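Local atomic coordinates of glucose-resistance amylase regulator (PDB entry 4RK6), a protein that probably regulates transcription by binding DNA as a LacI-family repressor, and binds alpha-D-glucose in its periplasmic-binding-protein-like sugar-binding module. Residues T35-Y41 with M252-L256; V12-P18 with V67-L73; H126-A130 with L158-F164. All blocks are in the same frame, centred on the assembly; numbering follows the deposited sequence. Where two conformers were deposited one is given.

How the contacts relate
Contacts 1 and 2 belong together in one lobe of the two-lobed, periplasmic-binding-protein-like fold. Their centres lie 12 Å apart and they touch directly, F255 CE1 reaching G68 O at 3.4 Å and Y41 CD2 reaching V13 CG1 at 3.7 Å, so the helices of contact 1 cover one face of the strand pair in contact 2. Contact 3 lies on the other side of the chain's centre, 45 Å from contact 1 and 40 Å from contact 2 between centres, although contacts 2 and 3 reach the same sheet. Contact 2 approaches the glucose pocket, lined by T22, F24, T96, R145, H170 and D225 among others: the L73 side chain is about 7 Å from the sugar.

Contact 1 (T35-Y41 with M252-L256); sequences TTISSGY and MQLFL
Helical residues 35-39 and 252-256 run roughly parallel, short axes at 35° and 10.6 Å apart at closest approach; G40 and Y41 follow as a turn. CA-CA widens from 6.4 Å (T35-M252) to 8.2 Å (S39-L256). T35, chi1 m, directs CG2 to M252 CG (3.5 Å) and L256 CD1 (3.8 Å); water 1 meets its OG1 (3.2 Å) and donates to Q253 OE1 (2.7 Å), while Q253 NE2 bonds D257 OD1. T36 CG2 meets M252 SE at 3.9 Å. S39 CB touches L256 CD1 at 3.7 Å. G40, phi 77°, forms a Schellman motif, Y41 N bonding T36 O at 2.9 Å. Y41, chi1 -86°, receives M252 CE over its face, a CH-pi contact 3.9 Å from CE to ring centroid, the selenomethionine being chi1 t, chi2 p, chi3 t. The edge of F255 points toward the face of Y41, an offset edge-to-face pair, centroids 5.8 Å apart, planes at 79°. T36, Y41, M252 and F255 all reach V13 of strand 12-18: two helices on one sheet face, as in LacI-type sugar-binding domains.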
loop_
_atom_site.group_PDB
_atom_site.type_symbol
_atom_site.label_atom_id
_atom_site.label_comp_id
_atom_site.label_asym_id
_atom_site.label_seq_id
_atom_site.Cartn_x
_atom_site.Cartn_y
_atom_site.Cartn_z
ATOM N N THR A 35 1.614 13.155 15.784
ATOM C CA THR A 35 2.150 13.519 17.097
ATOM C C THR A 35 3.480 14.251 16.986
ATOM O O THR A 35 3.754 15.141 17.791
ATOM C CB THR A 35 2.244 12.292 18.037
ATOM O OG1 THR A 35 0.939 11.718 18.170
ATOM C CG2 THR A 35 2.733 12.695 19.423
ATOM N N THR A 36 4.314 13.907 15.999
ATOM C CA THR A 36 5.563 14.646 15.777
ATOM C C THR A 36 5.279 16.075 15.342
ATOM O O THR A 36 5.934 17.017 15.801
ATOM C CB THR A 36 6.478 14.002 14.712
ATOM O OG1 THR A 36 5.815 13.983 13.439
ATOM C CG2 THR A 36 6.860 12.598 15.125
ATOM N N ILE A 37 4.297 16.226 14.455
ATOM C CA ILE A 37 3.938 17.543 13.917
ATOM C C ILE A 37 3.558 18.499 15.053
ATOM O O ILE A 37 4.051 19.625 15.128
ATOM C CB ILE A 37 2.809 17.435 12.838
ATOM C CG1 ILE A 37 3.207 18.194 11.571
ATOM C CG2 ILE A 37 1.439 17.894 13.346
ATOM C CD1 ILE A 37 4.306 17.516 10.781
ATOM N N SER A 38 2.718 18.027 15.965
ATOM C CA SER A 38 2.197 18.873 17.020
ATOM C C SER A 38 3.191 19.077 18.167
ATOM O O SER A 38 2.976 19.944 19.004
ATOM C CB SER A 38 0.881 18.304 17.546
ATOM O OG SER A 38 1.032 16.952 17.928
ATOM N N SER A 39 4.270 18.294 18.212
ATOM C CA SER A 39 5.318 18.499 19.209
ATOM C C SER A 39 6.549 19.211 18.659
ATOM O O SER A 39 7.532 19.379 19.381
ATOM C CB SER A 39 5.733 17.150 19.812
ATOM O OG SER A 39 6.193 16.277 18.795
ATOM N N GLY A 40 6.522 19.622 17.391
ATOM C CA GLY A 40 7.667 20.323 16.796
ATOM C C GLY A 40 8.854 19.454 16.404
ATOM O O GLY A 40 9.988 19.938 16.326
ATOM N N TYR A 41 8.597 18.170 16.160
ATOM C CA TYR A 41 9.612 17.241 15.666
ATOM C C TYR A 41 9.372 16.990 14.196
ATOM O O TYR A 41 8.266 17.164 13.683
ATOM C CB TYR A 41 9.526 15.882 16.374
ATOM C CG TYR A 41 10.282 15.809 17.666
ATOM C CD1 TYR A 41 9.744 16.329 18.834
ATOM C CD2 TYR A 41 11.537 15.227 17.722
ATOM C CE1 TYR A 41 10.445 16.266 20.031
ATOM C CE2 TYR A 41 12.239 15.150 18.909
ATOM C CZ TYR A 41 11.689 15.683 20.055
ATOM O OH TYR A 41 12.368 15.621 21.237
HETATM N N MSE A 252 4.987 7.702 20.070
HETATM C CA MSE A 252 5.596 9.025 20.087
HETATM C C MSE A 252 5.322 9.684 21.422
HETATM O O MSE A 252 6.214 10.320 22.006
HETATM C CB MSE A 252 5.103 9.862 18.902
HETATM C CG MSE A 252 5.802 11.211 18.798
HETATM SE SE MSE A 252 7.743 11.127 18.613
HETATM C CE MSE A 252 8.175 13.027 18.944
ATOM N N GLN A 253 4.121 9.511 21.946
ATOM C CA GLN A 253 3.795 10.116 23.254
ATOM C C GLN A 253 4.645 9.550 24.389
ATOM O O GLN A 253 5.029 10.264 25.317
ATOM C CB GLN A 253 2.318 9.940 23.606
ATOM C CG GLN A 253 1.864 10.938 24.655
ATOM C CD GLN A 253 1.991 12.355 24.153
ATOM O OE1 GLN A 253 1.586 12.668 23.019
ATOM N NE2 GLN A 253 2.558 13.229 24.975
ATOM N N LEU A 254 4.899 8.250 24.335
ATOM C CA LEU A 254 5.779 7.611 25.292
ATOM C C LEU A 254 7.152 8.280 25.285
ATOM O O LEU A 254 7.704 8.602 26.351
ATOM C CB LEU A 254 5.883 6.118 24.988
ATOM C CG LEU A 254 6.560 5.221 26.012
ATOM C CD1 LEU A 254 5.768 5.245 27.306
ATOM C CD2 LEU A 254 6.636 3.806 25.458
ATOM N N PHE A 255 7.680 8.549 24.095
ATOM C CA PHE A 255 8.976 9.210 23.982
ATOM C C PHE A 255 8.904 10.624 24.540
ATOM O O PHE A 255 9.779 11.048 25.333
ATOM C CB PHE A 255 9.472 9.220 22.525
ATOM C CG PHE A 255 10.635 10.145 22.290
ATOM C CD1 PHE A 255 11.867 9.894 22.877
ATOM C CD2 PHE A 255 10.501 11.271 21.500
ATOM C CE1 PHE A 255 12.941 10.750 22.696
ATOM C CE2 PHE A 255 11.575 12.126 21.293
ATOM C CZ PHE A 255 12.796 11.872 21.888
ATOM N N LEU A 256 7.879 11.362 24.134
ATOM C CA LEU A 256 7.721 12.746 24.599
ATOM C C LEU A 256 7.572 12.834 26.130
ATOM O O LEU A 256 8.054 13.780 26.745
ATOM C CB LEU A 256 6.540 13.425 23.922
ATOM C CG LEU A 256 6.716 13.671 22.419
ATOM C CD1 LEU A 256 5.392 14.072 21.796
ATOM C CD2 LEU A 256 7.806 14.698 22.161
HETATM O O HOH W 1 0.048 11.472 21.214
#

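Contact 2 (V12-P18 with V67-L73); sequences VVGVVVP and VGAVFML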
loop_
_atom_site.group_PDB
_atom_site.type_symbol
_atom_site.label_atom_id
_atom_site.label_comp_id
_atom_site.label_asym_id
_atom_site.label_seq_id
_atom_site.Cartn_x
_atom_site.Cartn_y
_atom_site.Cartn_z
ATOM N N VAL A 12 14.464 15.725 15.743
ATOM C CA VAL A 12 14.090 14.749 14.732
ATOM C C VAL A 12 13.976 13.364 15.370
ATOM O O VAL A 12 14.729 13.083 16.294
ATOM C CB VAL A 12 15.132 14.696 13.602
ATOM C CG1 VAL A 12 14.794 13.597 12.605
ATOM C CG2 VAL A 12 15.216 16.045 12.911
ATOM N N VAL A 13 13.003 12.577 14.902
ATOM C CA VAL A 13 12.878 11.142 15.222
ATOM C C VAL A 13 12.936 10.316 13.950
ATOM O O VAL A 13 12.545 10.770 12.870
ATOM C CB VAL A 13 11.599 10.793 16.021
ATOM C CG1 VAL A 13 11.606 11.550 17.349
ATOM C CG2 VAL A 13 10.339 11.048 15.221
ATOM N N GLY A 14 13.432 9.092 14.073
ATOM C CA GLY A 14 13.555 8.203 12.924
ATOM C C GLY A 14 12.616 7.036 13.036
ATOM O O GLY A 14 12.241 6.626 14.137
ATOM N N VAL A 15 12.214 6.490 11.901
ATOM C CA VAL A 15 11.383 5.287 11.883
ATOM C C VAL A 15 12.037 4.336 10.911
ATOM O O VAL A 15 12.408 4.749 9.824
ATOM C CB VAL A 15 9.945 5.564 11.414
ATOM C CG1 VAL A 15 9.071 4.325 11.569
ATOM C CG2 VAL A 15 9.354 6.720 12.182
ATOM N N VAL A 16 12.204 3.093 11.332
ATOM C CA VAL A 16 12.861 2.074 10.515
ATOM C C VAL A 16 11.763 1.122 10.074
ATOM O O VAL A 16 11.097 0.485 10.885
ATOM C CB VAL A 16 13.987 1.335 11.280
ATOM C CG1 VAL A 16 14.624 0.251 10.407
ATOM C CG2 VAL A 16 15.066 2.300 11.720
ATOM N N VAL A 17 11.579 1.054 8.757
ATOM C CA VAL A 17 10.538 0.248 8.119
ATOM C C VAL A 17 11.205 -0.874 7.304
ATOM O O VAL A 17 12.182 -0.628 6.603
ATOM C CB VAL A 17 9.701 1.116 7.161
ATOM C CG1 VAL A 17 8.539 0.335 6.561
ATOM C CG2 VAL A 17 9.197 2.362 7.889
ATOM N N PRO A 18 10.698 -2.099 7.417
ATOM C CA PRO A 18 11.253 -3.163 6.561
ATOM C C PRO A 18 10.949 -2.930 5.079
ATOM O O PRO A 18 9.897 -2.378 4.737
ATOM C CB PRO A 18 10.561 -4.436 7.061
ATOM C CG PRO A 18 9.351 -3.987 7.797
ATOM C CD PRO A 18 9.544 -2.556 8.216
ATOM N N VAL A 67 19.086 11.887 15.632
ATOM C CA VAL A 67 17.706 11.604 16.019
ATOM C C VAL A 67 17.617 11.460 17.538
ATOM O O VAL A 67 18.568 11.011 18.193
ATOM C CB VAL A 67 17.127 10.374 15.292
ATOM C CG1 VAL A 67 17.149 10.588 13.780
ATOM C CG2 VAL A 67 17.878 9.105 15.671
ATOM N N GLY A 68 16.499 11.896 18.101
ATOM C CA GLY A 68 16.252 11.733 19.528
ATOM C C GLY A 68 15.700 10.357 19.871
ATOM O O GLY A 68 15.805 9.901 21.011
ATOM N N ALA A 69 15.080 9.719 18.884
ATOM C CA ALA A 69 14.381 8.457 19.079
ATOM C C ALA A 69 14.309 7.742 17.774
ATOM O O ALA A 69 14.299 8.375 16.723
ATOM C CB ALA A 69 12.978 8.679 19.618
ATOM N N VAL A 70 14.227 6.416 17.847
ATOM C CA VAL A 70 14.082 5.578 16.671
ATOM C C VAL A 70 12.969 4.626 16.968
ATOM O O VAL A 70 12.994 3.940 17.976
ATOM C CB VAL A 70 15.365 4.789 16.354
ATOM C CG1 VAL A 70 15.124 3.815 15.203
ATOM C CG2 VAL A 70 16.497 5.750 16.034
ATOM N N PHE A 71 11.987 4.595 16.081
ATOM C CA PHE A 71 10.866 3.722 16.182
ATOM C C PHE A 71 11.079 2.550 15.256
ATOM O O PHE A 71 11.318 2.744 14.072
ATOM C CB PHE A 71 9.590 4.479 15.843
ATOM C CG PHE A 71 9.316 5.579 16.826
ATOM C CD1 PHE A 71 8.873 5.265 18.105
ATOM C CD2 PHE A 71 9.622 6.889 16.534
ATOM C CE1 PHE A 71 8.672 6.257 19.049
ATOM C CE2 PHE A 71 9.416 7.885 17.470
ATOM C CZ PHE A 71 8.946 7.567 18.730
HETATM N N MSE A 72 10.990 1.344 15.807
HETATM C CA MSE A 72 11.210 0.108 15.048
HETATM C C MSE A 72 9.902 -0.589 14.776
HETATM O O MSE A 72 9.156 -0.867 15.700
HETATM C CB MSE A 72 12.081 -0.820 15.892
HETATM C CG MSE A 72 13.327 -0.100 16.370
HETATM SE SE MSE A 72 14.597 0.074 14.872
HETATM C CE MSE A 72 16.143 0.683 15.922
ATOM N N LEU A 73 9.619 -0.903 13.508
ATOM C CA LEU A 73 8.379 -1.609 13.143
ATOM C C LEU A 73 8.601 -3.098 12.866
ATOM O O LEU A 73 7.675 -3.888 13.008
ATOM C CB LEU A 73 7.756 -0.991 11.899
ATOM C CG LEU A 73 7.576 0.517 11.799
ATOM C CD1 LEU A 73 6.439 0.822 10.834
ATOM C CD2 LEU A 73 7.309 1.170 13.142
HETATM O O HOH W 2 11.503 -1.784 11.739
#
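Strands 12-18 and 69-72 run parallel, their short axes 4.5 Å apart at closest approach and crossing at -22°. The register pairs G14 with V70, V15 with F71 and V16 with M72. G14 bonds both residues flanking V70: G14 N to A69 O is 2.9 Å and F71 N to G14 O is 2.8 Å. V16 N to F71 O (2.9 Å) continues the pattern, but L73 N to V16 O (3.3 Å) is weak, and the CA-CA spacing opens from 4.6 Å at V15-F71 to 5.8 Å at V17-L73. Water 2 sits at this opening, donating to V16 O at 2.5 Å. At the other end V12 O accepts G68 N at 2.8 Å, while buried A69 N has no partner in the model.

V16 CG2 packs on V70 CG1 (3.8 Å), and V16 CB on the selenium SE of M72 (3.9 Å). On the opposite face V13 CB meets the edge of the F71 ring at CE2 (3.9 Å), and V15 CG1 meets L73 CD2 (3.9 Å). Helices 24-39 and 244-257 cover that face, with L32 and M252 touching F71. With strand 42-48 bonded to the other edge of strand 12-18, the order 42-48, 12-18, 69-72 is the 2-1-3 start of a Rossmann-like parallel sheet.

Contact 3 (H126-A130 with L158-F164); sequences HKNIA and LAYENIF
F164 lies along N128, just before the neighbouring strand, and A130 within it: with chi1 m (-58°) and chi2 80°, its CE1 comes 4.1 Å from N128 CB, I129 O sits at the ring edge, and F164 CB is 3.8 Å from A130 CB. The backbone beneath is parallel, with I129 bridged to I163 (CA-CA 5.7 Å) and A130 to F164 (4.3 Å). I129 is extended at phi/psi -134/135 and bonds both ways, I129 N to N162 O at 3.0 Å and F164 N to I129 O at 3.1 Å.

Before the strand, 160-162 forms a 3-10 turn, with N162 N to A159 O at 2.8 Å and I163 N to Y160 O at 3.2 Å. N162, chi1 m, works at both ends of its amide: OD1 accepts A159 N (2.9 Å), and ND2 donates to N128 OD1 (2.8 Å, angle 174°), a side-chain bond that extends the pairing beyond the strand backbones. Two waters reinforce it. Water 3 accepts from N162 ND2 (2.9 Å) and K127 NZ (3.2 Å); water 4 donates to N128 OD1 (2.9 Å) and E161 O (2.8 Å). L158 CD1 rests against K127 O at 3.6 Å.

The pair forms the two strands of a beta-alpha-beta crossover through helix 144-155, whose M153 touches I129, L158 and I163. On the face carrying A130 and F164, Y183 and P189 touch F164. Strand 163-166 is outermost within the chain, whereas strand 129-132 continues the sheet through strand 192-195, and helix 110-123 adds L121 against I129 and I122 against L158.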
loop_
_atom_site.group_PDB
_atom_site.type_symbol
_atom_site.label_atom_id
_atom_site.label_comp_id
_atom_site.label_asym_id
_atom_site.label_seq_id
_atom_site.Cartn_x
_atom_site.Cartn_y
_atom_site.Cartn_z
ATOM N N HIS A 126 -17.508 -23.653 14.257
ATOM C CA HIS A 126 -16.312 -24.202 13.637
ATOM C C HIS A 126 -15.471 -24.930 14.678
ATOM O O HIS A 126 -15.397 -24.504 15.830
ATOM C CB HIS A 126 -15.498 -23.099 12.974
ATOM C CG HIS A 126 -16.243 -22.419 11.874
ATOM N ND1 HIS A 126 -16.168 -22.837 10.564
ATOM C CD2 HIS A 126 -17.129 -21.396 11.896
ATOM C CE1 HIS A 126 -16.989 -22.109 9.827
ATOM N NE2 HIS A 126 -17.561 -21.208 10.607
ATOM N N LYS A 127 -14.886 -26.043 14.245
ATOM C CA LYS A 127 -13.982 -26.862 15.063
ATOM C C LYS A 127 -12.648 -27.110 14.377
ATOM O O LYS A 127 -11.587 -27.034 14.999
ATOM C CB LYS A 127 -14.648 -28.207 15.388
ATOM C CG LYS A 127 -15.504 -28.179 16.653
ATOM C CD LYS A 127 -16.241 -29.487 16.933
ATOM C CE LYS A 127 -15.310 -30.624 17.340
ATOM N NZ LYS A 127 -14.932 -31.507 16.199
ATOM N N ASN A 128 -12.702 -27.420 13.085
ATOM C CA ASN A 128 -11.498 -27.606 12.304
ATOM C C ASN A 128 -11.078 -26.300 11.648
ATOM O O ASN A 128 -11.780 -25.808 10.769
ATOM C CB ASN A 128 -11.741 -28.689 11.269
ATOM C CG ASN A 128 -11.972 -30.034 11.930
ATOM O OD1 ASN A 128 -11.222 -30.418 12.830
ATOM N ND2 ASN A 128 -13.001 -30.723 11.521
ATOM N N ILE A 129 -9.963 -25.741 12.110
ATOM C CA ILE A 129 -9.580 -24.350 11.783
ATOM C C ILE A 129 -8.124 -24.269 11.377
ATOM O O ILE A 129 -7.262 -24.879 12.002
ATOM C CB ILE A 129 -9.859 -23.382 12.957
ATOM C CG1 ILE A 129 -11.318 -23.471 13.389
ATOM C CG2 ILE A 129 -9.541 -21.940 12.569
ATOM C CD1 ILE A 129 -11.711 -22.613 14.564
ATOM N N ALA A 130 -7.849 -23.539 10.303
ATOM C CA ALA A 130 -6.491 -23.329 9.837
ATOM C C ALA A 130 -5.991 -21.909 10.166
ATOM O O ALA A 130 -6.768 -20.954 10.135
ATOM C CB ALA A 130 -6.395 -23.578 8.354
ATOM N N LEU A 158 -9.928 -28.161 22.048
ATOM C CA LEU A 158 -9.763 -28.800 20.748
ATOM C C LEU A 158 -8.396 -29.458 20.713
ATOM O O LEU A 158 -7.550 -29.211 21.573
ATOM C CB LEU A 158 -9.945 -27.781 19.610
ATOM C CG LEU A 158 -11.342 -27.149 19.602
ATOM C CD1 LEU A 158 -11.467 -26.152 18.446
ATOM C CD2 LEU A 158 -12.450 -28.197 19.539
ATOM N N ALA A 159 -8.191 -30.301 19.718
ATOM C CA ALA A 159 -7.032 -31.174 19.684
ATOM C C ALA A 159 -6.195 -30.889 18.460
ATOM O O ALA A 159 -6.630 -30.189 17.534
ATOM C CB ALA A 159 -7.489 -32.626 19.691
ATOM N N TYR A 160 -4.990 -31.449 18.444
ATOM C CA TYR A 160 -4.082 -31.289 17.310
ATOM C C TYR A 160 -4.708 -31.669 15.968
ATOM O O TYR A 160 -4.365 -31.067 14.951
ATOM C CB TYR A 160 -2.776 -32.064 17.532
ATOM C CG TYR A 160 -2.053 -31.646 18.796
ATOM C CD1 TYR A 160 -1.625 -30.326 18.976
ATOM C CD2 TYR A 160 -1.813 -32.564 19.821
ATOM C CE1 TYR A 160 -0.967 -29.939 20.136
ATOM C CE2 TYR A 160 -1.159 -32.189 20.982
ATOM C CZ TYR A 160 -0.738 -30.880 21.138
ATOM O OH TYR A 160 -0.087 -30.520 22.295
ATOM N N GLU A 161 -5.624 -32.644 15.965
ATOM C CA GLU A 161 -6.339 -33.027 14.740
ATOM C C GLU A 161 -7.299 -31.937 14.207
ATOM O O GLU A 161 -7.737 -32.008 13.074
ATOM C CB GLU A 161 -7.131 -34.326 14.941
ATOM C CG GLU A 161 -8.395 -34.175 15.779
ATOM C CD GLU A 161 -9.007 -35.506 16.181
ATOM O OE1 GLU A 161 -9.021 -36.443 15.354
ATOM O OE2 GLU A 161 -9.487 -35.611 17.327
ATOM N N ASN A 162 -7.632 -30.966 15.041
ATOM C CA ASN A 162 -8.476 -29.825 14.630
ATOM C C ASN A 162 -7.677 -28.611 14.151
ATOM O O ASN A 162 -8.264 -27.612 13.724
ATOM C CB ASN A 162 -9.303 -29.366 15.817
ATOM C CG ASN A 162 -10.143 -30.471 16.410
ATOM O OD1 ASN A 162 -10.058 -30.750 17.608
ATOM N ND2 ASN A 162 -10.968 -31.089 15.586
ATOM N N ILE A 163 -6.359 -28.680 14.291
ATOM C CA ILE A 163 -5.464 -27.529 14.132
ATOM C C ILE A 163 -4.680 -27.690 12.842
ATOM O O ILE A 163 -3.984 -28.688 12.662
ATOM C CB ILE A 163 -4.493 -27.426 15.336
ATOM C CG1 ILE A 163 -5.281 -27.057 16.596
ATOM C CG2 ILE A 163 -3.380 -26.429 15.045
ATOM C CD1 ILE A 163 -4.492 -27.214 17.871
ATOM N N PHE A 164 -4.810 -26.724 11.930
ATOM C CA PHE A 164 -4.102 -26.764 10.642
ATOM C C PHE A 164 -3.291 -25.497 10.433
ATOM O O PHE A 164 -3.693 -24.442 10.864
ATOM C CB PHE A 164 -5.101 -26.954 9.494
ATOM C CG PHE A 164 -5.923 -28.196 9.617
ATOM C CD1 PHE A 164 -7.035 -28.226 10.459
ATOM C CD2 PHE A 164 -5.571 -29.344 8.928
ATOM C CE1 PHE A 164 -7.795 -29.381 10.589
ATOM C CE2 PHE A 164 -6.324 -30.497 9.055
ATOM C CZ PHE A 164 -7.423 -30.515 9.888
HETATM O O HOH W 3 -12.491 -33.520 16.056
HETATM O O HOH W 4 -10.175 -33.034 12.078
#